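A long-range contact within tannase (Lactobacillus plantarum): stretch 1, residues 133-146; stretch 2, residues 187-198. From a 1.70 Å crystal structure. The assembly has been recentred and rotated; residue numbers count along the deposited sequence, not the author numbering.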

# COMPACT_ATOMS: atom_id res chain seq x y z
N ILE A 133 1.94 -9.49 -6.38
CA ILE A 133 2.95 -8.69 -7.05
C ILE A 133 3.28 -9.24 -8.44
O ILE A 133 3.66 -8.50 -9.34
CB ILE A 133 4.22 -8.54 -6.18
CG1 ILE A 133 5.23 -7.62 -6.87
CG2 ILE A 133 4.83 -9.90 -5.90
CD1 ILE A 133 4.74 -6.19 -7.04
N VAL A 134 3.14 -10.56 -8.61
CA VAL A 134 3.39 -11.15 -9.92
C VAL A 134 2.33 -10.59 -10.88
O VAL A 134 2.65 -10.23 -12.02
CB VAL A 134 3.30 -12.70 -9.87
CG1 VAL A 134 3.24 -13.27 -11.29
CG2 VAL A 134 4.52 -13.26 -9.15
N ASP A 135 1.09 -10.51 -10.42
CA ASP A 135 0.01 -9.98 -11.26
C ASP A 135 0.21 -8.50 -11.56
O ASP A 135 -0.03 -8.06 -12.68
CB ASP A 135 -1.36 -10.19 -10.60
CG ASP A 135 -1.88 -11.61 -10.77
OD1 ASP A 135 -1.30 -12.37 -11.57
OD2 ASP A 135 -2.87 -11.95 -10.09
N MSE A 136 0.63 -7.73 -10.56
CA MSE A 136 0.85 -6.30 -10.78
C MSE A 136 1.94 -6.13 -11.84
O MSE A 136 1.82 -5.28 -12.72
CB MSE A 136 1.27 -5.62 -9.47
CG MSE A 136 1.30 -4.10 -9.54
SE MSE A 136 -0.47 -3.33 -9.79
CE MSE A 136 -0.34 -2.86 -11.66
N LYS A 137 2.98 -6.94 -11.75
CA LYS A 137 4.08 -6.86 -12.71
C LYS A 137 3.64 -7.31 -14.10
O LYS A 137 4.05 -6.72 -15.10
CB LYS A 137 5.26 -7.71 -12.24
CG LYS A 137 6.07 -7.08 -11.10
CD LYS A 137 7.04 -8.09 -10.48
CE LYS A 137 7.96 -7.41 -9.46
NZ LYS A 137 8.89 -6.45 -10.13
N ALA A 138 2.82 -8.35 -14.17
CA ALA A 138 2.33 -8.84 -15.45
C ALA A 138 1.51 -7.74 -16.13
O ALA A 138 1.62 -7.53 -17.34
CB ALA A 138 1.47 -10.08 -15.27
N ALA A 139 0.70 -7.04 -15.34
CA ALA A 139 -0.12 -5.96 -15.88
C ALA A 139 0.77 -4.83 -16.39
O ALA A 139 0.51 -4.26 -17.44
CB ALA A 139 -1.07 -5.44 -14.81
N ILE A 140 1.81 -4.51 -15.64
CA ILE A 140 2.74 -3.47 -16.05
C ILE A 140 3.44 -3.89 -17.35
O ILE A 140 3.59 -3.09 -18.27
CB ILE A 140 3.80 -3.20 -14.96
CG1 ILE A 140 3.11 -2.63 -13.72
CG2 ILE A 140 4.87 -2.23 -15.49
CD1 ILE A 140 4.00 -2.54 -12.49
N ARG A 141 3.86 -5.15 -17.43
CA ARG A 141 4.52 -5.62 -18.65
C ARG A 141 3.58 -5.54 -19.84
O ARG A 141 4.00 -5.20 -20.95
CB ARG A 141 5.02 -7.06 -18.48
CG ARG A 141 6.10 -7.17 -17.42
CD ARG A 141 6.82 -8.51 -17.44
NE ARG A 141 7.95 -8.45 -16.53
CZ ARG A 141 8.95 -9.33 -16.50
NH1 ARG A 141 8.96 -10.36 -17.35
NH2 ARG A 141 9.93 -9.17 -15.63
N TYR A 142 2.30 -5.83 -19.62
CA TYR A 142 1.32 -5.76 -20.70
C TYR A 142 1.26 -4.33 -21.23
O TYR A 142 1.28 -4.10 -22.44
CB TYR A 142 -0.08 -6.16 -20.20
CG TYR A 142 -1.14 -6.05 -21.28
CD1 TYR A 142 -1.37 -7.11 -22.16
CD2 TYR A 142 -1.87 -4.87 -21.45
CE1 TYR A 142 -2.29 -6.98 -23.20
CE2 TYR A 142 -2.79 -4.74 -22.48
CZ TYR A 142 -2.99 -5.80 -23.36
OH TYR A 142 -3.89 -5.66 -24.39
N VAL A 143 1.19 -3.37 -20.31
CA VAL A 143 1.13 -1.96 -20.69
C VAL A 143 2.37 -1.52 -21.46
O VAL A 143 2.26 -0.94 -22.54
CB VAL A 143 0.97 -1.06 -19.44
CG1 VAL A 143 1.15 0.41 -19.81
CG2 VAL A 143 -0.40 -1.28 -18.83
N LYS A 144 3.54 -1.80 -20.91
CA LYS A 144 4.80 -1.39 -21.54
C LYS A 144 5.04 -2.10 -22.87
O LYS A 144 5.60 -1.50 -23.80
CB LYS A 144 5.97 -1.62 -20.57
CG LYS A 144 5.80 -0.83 -19.27
CD LYS A 144 7.03 -0.87 -18.37
CE LYS A 144 8.14 0.04 -18.88
NZ LYS A 144 9.33 -0.01 -17.96
N TYR A 145 4.61 -3.35 -22.97
CA TYR A 145 4.77 -4.12 -24.21
C TYR A 145 3.94 -3.46 -25.31
O TYR A 145 4.28 -3.53 -26.49
CB TYR A 145 4.27 -5.55 -24.00
CG TYR A 145 4.33 -6.44 -25.23
CD1 TYR A 145 5.53 -6.68 -25.88
CD2 TYR A 145 3.18 -7.06 -25.72
CE1 TYR A 145 5.60 -7.53 -26.99
CE2 TYR A 145 3.23 -7.91 -26.83
CZ TYR A 145 4.45 -8.14 -27.46
OH TYR A 145 4.51 -8.99 -28.54
N ASN A 146 2.87 -2.80 -24.89
CA ASN A 146 1.97 -2.14 -25.83
C ASN A 146 2.16 -0.64 -25.99
O ASN A 146 1.22 0.08 -26.32
CB ASN A 146 0.52 -2.47 -25.46
CG ASN A 146 0.12 -3.86 -25.91
OD1 ASN A 146 0.02 -4.13 -27.11
ND2 ASN A 146 -0.10 -4.76 -24.95
N ALA A 187 5.74 -18.63 -16.47
CA ALA A 187 4.69 -19.64 -16.39
C ALA A 187 3.35 -19.08 -16.84
O ALA A 187 2.58 -19.76 -17.53
CB ALA A 187 4.58 -20.18 -14.97
N LEU A 188 3.06 -17.85 -16.44
CA LEU A 188 1.80 -17.20 -16.80
C LEU A 188 1.78 -16.75 -18.26
O LEU A 188 0.71 -16.49 -18.81
CB LEU A 188 1.56 -15.97 -15.93
CG LEU A 188 1.23 -16.16 -14.45
CD1 LEU A 188 1.16 -14.79 -13.78
CD2 LEU A 188 -0.09 -16.89 -14.31
N GLY A 189 2.95 -16.65 -18.86
CA GLY A 189 3.02 -16.20 -20.24
C GLY A 189 2.80 -14.70 -20.29
O GLY A 189 2.05 -14.20 -21.13
N ALA A 190 3.43 -13.98 -19.37
CA ALA A 190 3.30 -12.52 -19.33
C ALA A 190 4.01 -11.94 -20.55
O ALA A 190 4.86 -12.59 -21.15
CB ALA A 190 3.90 -11.97 -18.05
N ALA A 191 3.66 -10.71 -20.90
CA ALA A 191 4.26 -10.05 -22.06
C ALA A 191 5.76 -9.88 -21.90
O ALA A 191 6.26 -9.67 -20.79
CB ALA A 191 3.60 -8.69 -22.29
N PRO A 192 6.51 -9.97 -23.01
CA PRO A 192 7.97 -9.83 -23.01
C PRO A 192 8.38 -8.36 -22.94
O PRO A 192 8.82 -7.78 -23.93
CB PRO A 192 8.37 -10.48 -24.32
CG PRO A 192 7.25 -10.09 -25.22
CD PRO A 192 6.03 -10.33 -24.35
N ALA A 193 8.23 -7.77 -21.76
CA ALA A 193 8.57 -6.38 -21.54
C ALA A 193 9.05 -6.21 -20.10
O ALA A 193 9.00 -7.15 -19.31
CB ALA A 193 7.36 -5.48 -21.80
N THR A 194 9.52 -5.01 -19.78
CA THR A 194 10.00 -4.72 -18.43
C THR A 194 8.83 -4.35 -17.52
O THR A 194 7.72 -4.10 -17.99
CB THR A 194 11.00 -3.55 -18.44
OG1 THR A 194 10.40 -2.41 -19.08
CG2 THR A 194 12.27 -3.94 -19.19
N ASP A 195 9.08 -4.30 -16.21
CA ASP A 195 8.03 -3.94 -15.27
C ASP A 195 8.44 -2.85 -14.27
O ASP A 195 7.77 -2.64 -13.26
CB ASP A 195 7.51 -5.18 -14.51
CG ASP A 195 8.62 -5.96 -13.83
OD1 ASP A 195 9.38 -5.36 -13.05
OD2 ASP A 195 8.70 -7.18 -14.07
N ASP A 196 9.54 -2.16 -14.56
CA ASP A 196 9.98 -1.07 -13.70
C ASP A 196 9.04 0.08 -14.03
O ASP A 196 8.57 0.21 -15.16
CB ASP A 196 11.44 -0.68 -14.01
CG ASP A 196 11.64 -0.23 -15.44
OD1 ASP A 196 11.84 0.99 -15.66
OD2 ASP A 196 11.60 -1.09 -16.34
N ILE A 197 8.74 0.92 -13.04
CA ILE A 197 7.82 2.03 -13.26
C ILE A 197 8.44 3.39 -12.95
O ILE A 197 9.56 3.48 -12.45
CB ILE A 197 6.53 1.85 -12.43
CG1 ILE A 197 6.87 1.79 -10.93
CG2 ILE A 197 5.81 0.58 -12.87
CD1 ILE A 197 5.66 1.64 -10.03
N PHE A 198 7.69 4.44 -13.26
CA PHE A 198 8.13 5.81 -13.07
C PHE A 198 7.98 6.37 -11.66
O PHE A 198 8.91 6.99 -11.13
CB PHE A 198 7.38 6.72 -14.05
CG PHE A 198 7.73 8.17 -13.95
CD1 PHE A 198 8.99 8.63 -14.34
CD2 PHE A 198 6.80 9.10 -13.48
CE1 PHE A 198 9.31 9.99 -14.27
CE2 PHE A 198 7.11 10.46 -13.41
CZ PHE A 198 8.37 10.90 -13.81
O HOH W 1 7.87 -3.87 -10.73
O HOH W 2 10.12 -8.33 -11.99
O HOH W 3 1.82 -9.49 -19.22
O HOH W 4 7.24 -11.62 -19.00

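The packing of an extended segment against one side of a helix in tannase illustrates a general principle: a loop with no regular structure of its own can be fixed to a helix by a few charged side chains reaching out to it, with small apolar residues filling the space where the backbones come close. The helix of residues 133-145 supplies all the cationic groups, and the stretch that follows Leu188 supplies carboxylates and backbone carbonyls. Together they bury 828 Å² of surface, counting both sides.

Asp195 is the centre of the polar network. Arg141 directs both NE and NH2 at a single carboxylate oxygen, with NE to Asp195 OD2 at 2.9 Å and NH2 to Asp195 OD2 at 2.8 Å, so that OD2 lies at the edge of the guanidinium, near its plane. Over one face of the same group sits the carbonyl of Ala193; although Arg141 NE is 3.2 Å from Ala193 O, the angle is too poor for a hydrogen bond. One turn earlier on the helix, Lys137 meets the other carboxylate oxygen: Lys137 NZ lies 3.2 Å from Asp195 OD1, a salt bridge whose hydrogen bond is weak. Two waters reinforce this link. Water 1 joins Lys137 NZ to Asp195 O, at 2.8 Å from each, and water 2 joins Lys137 NZ (2.9 Å) to Asp195 OD2 (2.8 Å).

Lys144 shows how one ammonium can serve several polar atoms of a short piece of loop. Its NZ donates to Thr194 OG1 and to Asp196 O, both at 2.9 Å, and forms a salt bridge with Asp196 OD2 at 3.0 Å. The CA-to-CB bond of Asp196 points away from the helix, yet the end of its side chain comes nearer and so reaches the lysine.

The backbones come close at several points: the CA atoms of Arg141 and Ala193 are 5.0 Å apart, with alanine on the loop side, and those of Ala138 and Ala190, both alanines, are 5.4 Å apart. In the latter pair the methyl groups meet directly, CB to CB, at 4.1 Å. Water 3 bridges the main chains nearby, donating to Ala138 O at 2.7 Å and accepting from Ala191 N at 2.8 Å, while water 4 connects Arg141 NH1 (2.7 Å) with Ala191 O (2.8 Å).

Apolar contacts extend along the helix. Val134 CG1 packs on Leu188 CD1 at 3.6 Å, and Ile140 CD1 on Ile197 CG2 at the same distance. Tyr145 CB touches Ala191 CB at 3.6 Å and Ala193 CB at 3.8 Å, while its ring receives Pro192: the CD atom lies 4.0 Å from the centroid of the Tyr145 ring and 15° off the normal, a CH-pi contact over the face.

The fit has one evident cost, since Thr194 O is buried by the contact without a polar partner, its neighbours including Arg141 CG at 3.5 Å.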